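Local coordinates for protein pilin, type IV (Thermus thermophilus, PDB 4BHR) that is a type IV pilin, here its soluble domain without the N-terminal membrane segment, and probably serves in pilus assembly or cell adhesion, at residues 8-12 against 72-77. Numbering follows the deposited sequence.
Sequences QAYVR and YGSVSF
R12 lays the outer half of its side chain across one face of the F77 ring. CD sits 3.9 Å from the ring centroid in a CH-pi contact, 29° off the normal, and beyond it NE comes within 3.4 Å of F77 CE2. From there the guanidinium runs out over the rim, with CZ of F77 beneath one of its faces and the two planes 32° apart. A bend at chi2 turns the arginine chain toward the ring and sets CD over its face. With only a methyl in place of this chain, as in an alanine here, that face of F77 would probably lose its cover and a gap open between helix and strand. The preceding residue, V11, points at the strand and splits its branches: CG1 meets F77 CB at 3.6 Å, while CG2 reaches V75 CG1 at 4.1 Å. This is the pilin globular arrangement, in which helix 6-20 packs on an antiparallel sheet; V63, A65 and F84 of the flanking strands also touch V11. F84 meets the F77 ring edge-to-face as well. Toward the start of the strand, Q8 crosses V75 and Y72 at about right angles, its CG 4.1 Å from V75 CG2. Y72 brings its OH to the same methylene.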
loop_
_atom_site.group_PDB
_atom_site.type_symbol
_atom_site.label_atom_id
_atom_site.label_comp_id
_atom_site.label_asym_id
_atom_site.label_seq_id
_atom_site.Cartn_x
_atom_site.Cartn_y
_atom_site.Cartn_z
ATOM N N GLN A 8 -9.955 -3.885 0.690
ATOM C CA GLN A 8 -9.613 -2.691 1.465
ATOM C C GLN A 8 -8.813 -3.015 2.699
ATOM O O GLN A 8 -7.837 -2.326 3.002
ATOM C CB GLN A 8 -10.846 -1.958 1.898
ATOM C CG GLN A 8 -11.717 -1.480 0.779
ATOM C CD GLN A 8 -13.049 -1.002 1.311
ATOM O OE1 GLN A 8 -14.114 -1.470 0.852
ATOM N NE2 GLN A 8 -13.013 -0.085 2.291
ATOM N N ALA A 9 -9.201 -4.079 3.409
ATOM C CA ALA A 9 -8.474 -4.523 4.564
ATOM C C ALA A 9 -7.034 -4.874 4.223
ATOM O O ALA A 9 -6.088 -4.428 4.931
ATOM C CB ALA A 9 -9.176 -5.735 5.192
ATOM N N TYR A 10 -6.862 -5.620 3.124
ATOM C CA TYR A 10 -5.529 -5.980 2.684
ATOM C C TYR A 10 -4.682 -4.727 2.400
ATOM O O TYR A 10 -3.537 -4.671 2.805
ATOM C CB TYR A 10 -5.590 -6.836 1.430
ATOM C CG TYR A 10 -4.218 -7.261 0.915
ATOM C CD1 TYR A 10 -3.452 -8.195 1.603
ATOM C CD2 TYR A 10 -3.694 -6.716 -0.249
ATOM C CE1 TYR A 10 -2.222 -8.597 1.128
ATOM C CE2 TYR A 10 -2.442 -7.108 -0.726
ATOM C CZ TYR A 10 -1.721 -8.064 -0.047
ATOM O OH TYR A 10 -0.494 -8.460 -0.516
ATOM N N VAL A 11 -5.253 -3.752 1.698
ATOM C CA VAL A 11 -4.536 -2.511 1.388
ATOM C C VAL A 11 -4.078 -1.779 2.647
ATOM O O VAL A 11 -2.909 -1.330 2.743
ATOM C CB VAL A 11 -5.355 -1.611 0.435
ATOM C CG1 VAL A 11 -4.919 -0.177 0.498
ATOM C CG2 VAL A 11 -5.328 -2.205 -0.983
ATOM N N ARG A 12 -4.959 -1.714 3.657
ATOM C CA ARG A 12 -4.644 -0.997 4.863
ATOM C C ARG A 12 -3.588 -1.767 5.647
ATOM O O ARG A 12 -2.696 -1.163 6.243
ATOM C CB ARG A 12 -5.902 -0.760 5.702
ATOM C CG ARG A 12 -5.665 0.155 6.918
ATOM C CD ARG A 12 -5.227 1.534 6.495
ATOM N NE ARG A 12 -4.862 2.448 7.595
ATOM C CZ ARG A 12 -3.664 2.473 8.155
ATOM N NH1 ARG A 12 -2.728 1.589 7.792
ATOM N NH2 ARG A 12 -3.411 3.349 9.106
ATOM N N TYR A 72 -16.243 -1.797 -8.792
ATOM C CA TYR A 72 -15.294 -0.700 -9.104
ATOM C C TYR A 72 -13.870 -1.244 -9.331
ATOM O O TYR A 72 -13.611 -2.436 -9.089
ATOM C CB TYR A 72 -15.308 0.400 -8.011
ATOM C CG TYR A 72 -14.677 -0.024 -6.688
ATOM C CD1 TYR A 72 -15.338 -0.886 -5.805
ATOM C CD2 TYR A 72 -13.417 0.438 -6.319
ATOM C CE1 TYR A 72 -14.756 -1.297 -4.620
ATOM C CE2 TYR A 72 -12.827 0.038 -5.134
ATOM C CZ TYR A 72 -13.504 -0.814 -4.273
ATOM O OH TYR A 72 -12.923 -1.227 -3.107
ATOM N N GLY A 73 -12.964 -0.355 -9.765
ATOM C CA GLY A 73 -11.710 -0.740 -10.403
ATOM C C GLY A 73 -10.515 -0.965 -9.499
ATOM O O GLY A 73 -9.757 -1.934 -9.690
ATOM N N SER A 74 -10.320 -0.074 -8.536
ATOM C CA SER A 74 -9.135 -0.143 -7.666
ATOM C C SER A 74 -9.370 0.643 -6.377
ATOM O O SER A 74 -10.230 1.528 -6.283
ATOM C CB SER A 74 -7.886 0.410 -8.399
ATOM O OG SER A 74 -8.085 1.760 -8.803
ATOM N N VAL A 75 -8.575 0.309 -5.364
ATOM C CA VAL A 75 -8.645 0.971 -4.105
ATOM C C VAL A 75 -7.195 1.303 -3.725
ATOM O O VAL A 75 -6.292 0.528 -4.040
ATOM C CB VAL A 75 -9.315 0.108 -3.042
ATOM C CG1 VAL A 75 -8.755 -1.326 -3.052
ATOM C CG2 VAL A 75 -9.253 0.785 -1.672
ATOM N N SER A 76 -7.037 2.463 -3.141
ATOM C CA SER A 76 -5.729 3.083 -2.815
ATOM C C SER A 76 -5.689 3.559 -1.434
ATOM O O SER A 76 -6.723 3.885 -0.885
ATOM C CB SER A 76 -5.592 4.370 -3.623
ATOM O OG SER A 76 -4.604 4.078 -4.486
ATOM N N PHE A 77 -4.501 3.579 -0.820
ATOM C CA PHE A 77 -4.371 4.202 0.478
ATOM C C PHE A 77 -3.114 5.054 0.442
ATOM O O PHE A 77 -2.075 4.579 0.030
ATOM C CB PHE A 77 -4.295 3.166 1.620
ATOM C CG PHE A 77 -4.064 3.797 2.945
ATOM C CD1 PHE A 77 -2.754 4.067 3.374
ATOM C CD2 PHE A 77 -5.134 4.096 3.789
ATOM C CE1 PHE A 77 -2.536 4.627 4.633
ATOM C CE2 PHE A 77 -4.926 4.630 5.031
ATOM C CZ PHE A 77 -3.610 4.915 5.443
#